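PDB 6J0B: Pvc2 from Photorhabdus asymbiotica subsp. asymbiotica, which probably forms part of the contractile sheath around the inner tube of an extracellular, phage-tail-like injection system. Local coordinates for residues Val34-Arg48 with Tyr82-Ile94. Sequence-based numbering, arbitrary orientation.
Sequences VDEQNQYISEDNAIR and YCYLVKTTSLEKI
Lys-87, extended beyond CG, reaches into the loop that follows Val-34, its chain sliding past Ile-41 in the opposite direction, with Ile-41 CD1 resting 3.7 Å from Lys-87 CG. At its end NZ gives a hydrogen bond to the backbone O of Asn-38 (3.1 Å) and a weak one to O of Ile-41, so that one ammonium group bridges two loop carbonyls three residues apart. Asn-38 OD1 accepts from Tyr-40 N, an Asx turn within the loop. The side chains of Ile-41 and Leu-85 cross at about a right angle, CG2 of the first against CD2 of the second. Farther out, Thr-89 OG1 donates to Glu-36 OE2 (2.7 Å) from above the carboxylate plane. Ser-90, its OG set between backbone N and carbonyl carbon (chi1 70°), accepts from Asp-44 N at 3.0 Å, while Asp-44 OD1 makes a long salt bridge with Lys-93. Ala-46 CB fits among Tyr-84 CD2, Val-86 CG2 and Ile-94 CG2. At the other end Arg-48 lies alongside Tyr-84, pointing the same way; NH1 donates to Tyr-84 OH (3.1 Å), which lies in the guanidinium plane, and NE adds a weak bond to the same oxygen; guanidinium and Tyr-84 ring planes are 74° apart. Tyr-82 CE1 lies over one guanidinium face, offset toward its rim, the planes 42° apart; the Tyr-82 hydroxyl is bonded to Asp-100. Val-34 pairs in parallel with strand 83-87, through Val-34 N to Val-86 O and Thr-88 N to Val-34 O (2.9 Å). The loop joining strands 31-34 and 47-49 is held against strand 83-87 and the turn after it, at one end of the mixed sheet; strand 83-87 lies between parallel 31-34 and antiparallel 47-49, outermost within this chain, with Leu-68 of helix 67-77 against Val-34 and Asn-38.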
loop_
_atom_site.group_PDB
_atom_site.type_symbol
_atom_site.label_atom_id
_atom_site.label_comp_id
_atom_site.label_asym_id
_atom_site.label_seq_id
_atom_site.Cartn_x
_atom_site.Cartn_y
_atom_site.Cartn_z
ATOM N N VAL A 34 56.626 -43.156 -23.833
ATOM C CA VAL A 34 57.736 -42.798 -22.963
ATOM C C VAL A 34 59.012 -43.337 -23.589
ATOM O O VAL A 34 59.049 -44.491 -24.028
ATOM C CB VAL A 34 57.534 -43.355 -21.543
ATOM C CG1 VAL A 34 58.657 -42.925 -20.626
ATOM C CG2 VAL A 34 56.196 -42.905 -20.986
ATOM N N ASP A 35 60.044 -42.501 -23.645
ATOM C CA ASP A 35 61.303 -42.914 -24.240
ATOM C C ASP A 35 62.011 -43.932 -23.357
ATOM O O ASP A 35 61.777 -44.010 -22.149
ATOM C CB ASP A 35 62.215 -41.705 -24.472
ATOM C CG ASP A 35 62.769 -41.117 -23.179
ATOM O OD1 ASP A 35 62.039 -41.071 -22.166
ATOM O OD2 ASP A 35 63.942 -40.686 -23.183
ATOM N N GLU A 36 62.878 -44.724 -23.973
ATOM C CA GLU A 36 63.840 -45.468 -23.185
ATOM C C GLU A 36 64.902 -44.502 -22.665
ATOM O O GLU A 36 65.027 -43.377 -23.158
ATOM C CB GLU A 36 64.455 -46.598 -24.008
ATOM C CG GLU A 36 63.454 -47.694 -24.350
ATOM C CD GLU A 36 64.080 -48.859 -25.090
ATOM O OE1 GLU A 36 65.148 -48.670 -25.708
ATOM O OE2 GLU A 36 63.501 -49.964 -25.053
ATOM N N GLN A 37 65.691 -44.989 -21.695
ATOM C CA GLN A 37 66.399 -44.198 -20.671
ATOM C C GLN A 37 65.427 -43.439 -19.771
ATOM O O GLN A 37 65.694 -42.304 -19.373
ATOM C CB GLN A 37 67.448 -43.226 -21.243
ATOM C CG GLN A 37 68.517 -43.872 -22.093
ATOM C CD GLN A 37 69.524 -44.633 -21.264
ATOM O OE1 GLN A 37 69.665 -45.847 -21.400
ATOM N NE2 GLN A 37 70.233 -43.922 -20.395
ATOM N N ASN A 38 64.294 -44.058 -19.445
ATOM C CA ASN A 38 63.395 -43.582 -18.398
ATOM C C ASN A 38 63.398 -44.638 -17.301
ATOM O O ASN A 38 62.897 -45.749 -17.499
ATOM C CB ASN A 38 61.984 -43.341 -18.930
ATOM C CG ASN A 38 61.125 -42.537 -17.970
ATOM O OD1 ASN A 38 60.782 -43.001 -16.884
ATOM N ND2 ASN A 38 60.762 -41.329 -18.377
ATOM N N GLN A 39 63.956 -44.287 -16.145
ATOM C CA GLN A 39 64.198 -45.257 -15.087
ATOM C C GLN A 39 62.977 -45.528 -14.220
ATOM O O GLN A 39 63.042 -46.406 -13.353
ATOM C CB GLN A 39 65.350 -44.777 -14.199
ATOM C CG GLN A 39 65.035 -43.540 -13.359
ATOM C CD GLN A 39 65.311 -42.230 -14.084
ATOM O OE1 GLN A 39 65.432 -42.192 -15.308
ATOM N NE2 GLN A 39 65.418 -41.147 -13.322
ATOM N N TYR A 40 61.872 -44.816 -14.427
ATOM C CA TYR A 40 60.755 -44.918 -13.497
ATOM C C TYR A 40 59.719 -45.952 -13.908
ATOM O O TYR A 40 59.129 -46.604 -13.042
ATOM C CB TYR A 40 60.088 -43.555 -13.329
ATOM C CG TYR A 40 60.859 -42.650 -12.408
ATOM C CD1 TYR A 40 60.784 -42.812 -11.032
ATOM C CD2 TYR A 40 61.672 -41.642 -12.911
ATOM C CE1 TYR A 40 61.490 -41.990 -10.178
ATOM C CE2 TYR A 40 62.380 -40.812 -12.065
ATOM C CZ TYR A 40 62.286 -40.993 -10.700
ATOM O OH TYR A 40 62.991 -40.172 -9.851
ATOM N N ILE A 41 59.470 -46.124 -15.201
ATOM C CA ILE A 41 58.510 -47.112 -15.673
ATOM C C ILE A 41 59.268 -48.257 -16.329
ATOM O O ILE A 41 60.372 -48.074 -16.858
ATOM C CB ILE A 41 57.457 -46.504 -16.625
ATOM C CG1 ILE A 41 58.032 -46.183 -17.999
ATOM C CG2 ILE A 41 56.856 -45.248 -16.021
ATOM C CD1 ILE A 41 56.969 -46.046 -19.041
ATOM N N SER A 42 58.691 -49.448 -16.249
ATOM C CA SER A 42 59.293 -50.648 -16.802
ATOM C C SER A 42 58.717 -50.939 -18.181
ATOM O O SER A 42 57.692 -50.384 -18.582
ATOM C CB SER A 42 59.058 -51.838 -15.871
ATOM O OG SER A 42 59.350 -53.064 -16.516
ATOM N N GLU A 43 59.402 -51.812 -18.912
ATOM C CA GLU A 43 58.874 -52.289 -20.178
ATOM C C GLU A 43 57.660 -53.180 -19.951
ATOM O O GLU A 43 57.492 -53.792 -18.892
ATOM C CB GLU A 43 59.924 -53.088 -20.945
ATOM C CG GLU A 43 60.861 -52.297 -21.825
ATOM C CD GLU A 43 61.862 -53.202 -22.513
ATOM O OE1 GLU A 43 62.851 -52.692 -23.076
ATOM O OE2 GLU A 43 61.658 -54.436 -22.483
ATOM N N ASP A 44 56.799 -53.219 -20.968
ATOM C CA ASP A 44 55.755 -54.227 -21.154
ATOM C C ASP A 44 54.694 -54.227 -20.056
ATOM O O ASP A 44 54.057 -55.256 -19.816
ATOM C CB ASP A 44 56.360 -55.628 -21.305
ATOM C CG ASP A 44 56.802 -55.917 -22.724
ATOM O OD1 ASP A 44 55.962 -55.801 -23.640
ATOM O OD2 ASP A 44 57.988 -56.248 -22.928
ATOM N N ASN A 45 54.479 -53.099 -19.384
ATOM C CA ASN A 45 53.259 -52.924 -18.610
ATOM C C ASN A 45 52.872 -51.454 -18.601
ATOM O O ASN A 45 53.731 -50.572 -18.511
ATOM C CB ASN A 45 53.374 -53.457 -17.170
ATOM C CG ASN A 45 54.724 -53.199 -16.539
ATOM O OD1 ASN A 45 55.456 -52.295 -16.937
ATOM N ND2 ASN A 45 55.060 -54.000 -15.536
ATOM N N ALA A 46 51.573 -51.207 -18.717
ATOM C CA ALA A 46 51.025 -49.864 -18.641
ATOM C C ALA A 46 50.797 -49.496 -17.186
ATOM O O ALA A 46 50.269 -50.298 -16.412
ATOM C CB ALA A 46 49.709 -49.776 -19.408
ATOM N N ILE A 47 51.187 -48.285 -16.819
ATOM C CA ILE A 47 51.014 -47.782 -15.466
ATOM C C ILE A 47 49.888 -46.763 -15.518
ATOM O O ILE A 47 50.046 -45.681 -16.096
ATOM C CB ILE A 47 52.309 -47.173 -14.909
ATOM C CG1 ILE A 47 53.360 -48.261 -14.679
ATOM C CG2 ILE A 47 52.045 -46.456 -13.600
ATOM C CD1 ILE A 47 54.359 -48.433 -15.805
ATOM N N ARG A 48 48.739 -47.111 -14.948
ATOM C CA ARG A 48 47.616 -46.185 -14.943
ATOM C C ARG A 48 47.868 -45.083 -13.929
ATOM O O ARG A 48 48.111 -45.353 -12.749
ATOM C CB ARG A 48 46.305 -46.895 -14.628
ATOM C CG ARG A 48 45.145 -45.915 -14.562
ATOM C CD ARG A 48 43.890 -46.512 -13.976
ATOM N NE ARG A 48 43.105 -47.220 -14.976
ATOM C CZ ARG A 48 41.824 -47.534 -14.825
ATOM N NH1 ARG A 48 41.180 -48.184 -15.784
ATOM N NH2 ARG A 48 41.185 -47.190 -13.716
ATOM N N TYR A 82 42.389 -39.789 -16.292
ATOM C CA TYR A 82 43.422 -40.784 -16.051
ATOM C C TYR A 82 44.033 -41.252 -17.364
ATOM O O TYR A 82 43.349 -41.357 -18.384
ATOM C CB TYR A 82 42.862 -41.969 -15.263
ATOM C CG TYR A 82 41.840 -42.820 -15.979
ATOM C CD1 TYR A 82 42.207 -44.014 -16.588
ATOM C CD2 TYR A 82 40.503 -42.452 -16.011
ATOM C CE1 TYR A 82 41.277 -44.800 -17.231
ATOM C CE2 TYR A 82 39.565 -43.233 -16.652
ATOM C CZ TYR A 82 39.959 -44.406 -17.259
ATOM O OH TYR A 82 39.027 -45.188 -17.897
ATOM N N CYS A 83 45.332 -41.531 -17.334
ATOM C CA CYS A 83 46.070 -41.913 -18.525
ATOM C C CYS A 83 46.984 -43.082 -18.202
ATOM O O CYS A 83 47.206 -43.418 -17.039
ATOM C CB CYS A 83 46.894 -40.745 -19.072
ATOM S SG CYS A 83 48.217 -40.202 -17.979
ATOM N N TYR A 84 47.515 -43.700 -19.250
ATOM C CA TYR A 84 48.466 -44.791 -19.121
ATOM C C TYR A 84 49.840 -44.333 -19.587
ATOM O O TYR A 84 49.964 -43.416 -20.401
ATOM C CB TYR A 84 48.025 -46.011 -19.932
ATOM C CG TYR A 84 46.766 -46.668 -19.425
ATOM C CD1 TYR A 84 45.518 -46.254 -19.867
ATOM C CD2 TYR A 84 46.825 -47.705 -18.508
ATOM C CE1 TYR A 84 44.365 -46.853 -19.405
ATOM C CE2 TYR A 84 45.680 -48.309 -18.041
ATOM C CZ TYR A 84 44.454 -47.879 -18.494
ATOM O OH TYR A 84 43.308 -48.479 -18.031
ATOM N N LEU A 85 50.873 -44.979 -19.058
ATOM C CA LEU A 85 52.259 -44.686 -19.407
ATOM C C LEU A 85 52.896 -45.969 -19.919
ATOM O O LEU A 85 53.231 -46.855 -19.129
ATOM C CB LEU A 85 53.029 -44.143 -18.205
ATOM C CG LEU A 85 53.138 -42.635 -17.983
ATOM C CD1 LEU A 85 51.799 -42.016 -17.660
ATOM C CD2 LEU A 85 54.129 -42.357 -16.873
ATOM N N VAL A 86 53.065 -46.070 -21.232
ATOM C CA VAL A 86 53.650 -47.242 -21.871
ATOM C C VAL A 86 54.957 -46.819 -22.520
ATOM O O VAL A 86 55.014 -45.774 -23.177
ATOM C CB VAL A 86 52.694 -47.859 -22.910
ATOM C CG1 VAL A 86 53.251 -49.160 -23.449
ATOM C CG2 VAL A 86 51.333 -48.093 -22.302
ATOM N N LYS A 87 56.006 -47.614 -22.323
ATOM C CA LYS A 87 57.274 -47.340 -22.983
ATOM C C LYS A 87 57.158 -47.599 -24.480
ATOM O O LYS A 87 56.366 -48.428 -24.931
ATOM C CB LYS A 87 58.394 -48.182 -22.378
ATOM C CG LYS A 87 59.379 -47.354 -21.577
ATOM C CD LYS A 87 60.453 -48.197 -20.927
ATOM C CE LYS A 87 61.367 -47.329 -20.082
ATOM N NZ LYS A 87 62.393 -48.130 -19.366
ATOM N N THR A 88 57.968 -46.875 -25.254
ATOM C CA THR A 88 57.724 -46.749 -26.685
ATOM C C THR A 88 58.136 -47.976 -27.489
ATOM O O THR A 88 57.627 -48.164 -28.598
ATOM C CB THR A 88 58.437 -45.506 -27.231
ATOM O OG1 THR A 88 58.145 -45.355 -28.624
ATOM C CG2 THR A 88 59.946 -45.603 -27.041
ATOM N N THR A 89 59.029 -48.818 -26.971
ATOM C CA THR A 89 59.451 -49.990 -27.728
ATOM C C THR A 89 58.546 -51.187 -27.497
ATOM O O THR A 89 58.383 -52.016 -28.399
ATOM C CB THR A 89 60.892 -50.359 -27.381
ATOM O OG1 THR A 89 60.999 -50.607 -25.974
ATOM C CG2 THR A 89 61.820 -49.226 -27.774
ATOM N N SER A 90 57.958 -51.294 -26.308
ATOM C CA SER A 90 56.917 -52.271 -26.031
ATOM C C SER A 90 55.526 -51.690 -26.214
ATOM O O SER A 90 54.561 -52.226 -25.661
ATOM C CB SER A 90 57.070 -52.815 -24.612
ATOM O OG SER A 90 56.755 -51.819 -23.657
ATOM N N LEU A 91 55.404 -50.605 -26.981
ATOM C CA LEU A 91 54.139 -49.886 -27.077
ATOM C C LEU A 91 53.124 -50.634 -27.930
ATOM O O LEU A 91 51.918 -50.528 -27.689
ATOM C CB LEU A 91 54.397 -48.487 -27.637
ATOM C CG LEU A 91 53.254 -47.487 -27.784
ATOM C CD1 LEU A 91 53.641 -46.154 -27.188
ATOM C CD2 LEU A 91 52.912 -47.322 -29.245
ATOM N N GLU A 92 53.583 -51.408 -28.909
ATOM C CA GLU A 92 52.682 -52.113 -29.810
ATOM C C GLU A 92 52.089 -53.376 -29.201
ATOM O O GLU A 92 51.245 -54.013 -29.839
ATOM C CB GLU A 92 53.403 -52.464 -31.114
ATOM C CG GLU A 92 54.356 -53.651 -31.020
ATOM C CD GLU A 92 55.691 -53.297 -30.392
ATOM O OE1 GLU A 92 56.286 -54.170 -29.726
ATOM O OE2 GLU A 92 56.143 -52.146 -30.563
ATOM N N LYS A 93 52.503 -53.756 -27.994
ATOM C CA LYS A 93 51.973 -54.940 -27.334
ATOM C C LYS A 93 50.941 -54.623 -26.263
ATOM O O LYS A 93 50.085 -55.464 -25.980
ATOM C CB LYS A 93 53.110 -55.746 -26.699
ATOM C CG LYS A 93 54.169 -56.203 -27.681
ATOM C CD LYS A 93 55.310 -56.915 -26.974
ATOM C CE LYS A 93 54.831 -58.173 -26.265
ATOM N NZ LYS A 93 55.955 -58.919 -25.633
ATOM N N ILE A 94 50.990 -53.432 -25.676
ATOM C CA ILE A 94 50.173 -53.128 -24.504
ATOM C C ILE A 94 48.876 -52.430 -24.890
ATOM O O ILE A 94 47.842 -52.648 -24.254
ATOM C CB ILE A 94 50.996 -52.291 -23.508
ATOM C CG1 ILE A 94 52.369 -52.921 -23.301
ATOM C CG2 ILE A 94 50.294 -52.196 -22.172
ATOM C CD1 ILE A 94 52.320 -54.304 -22.699
#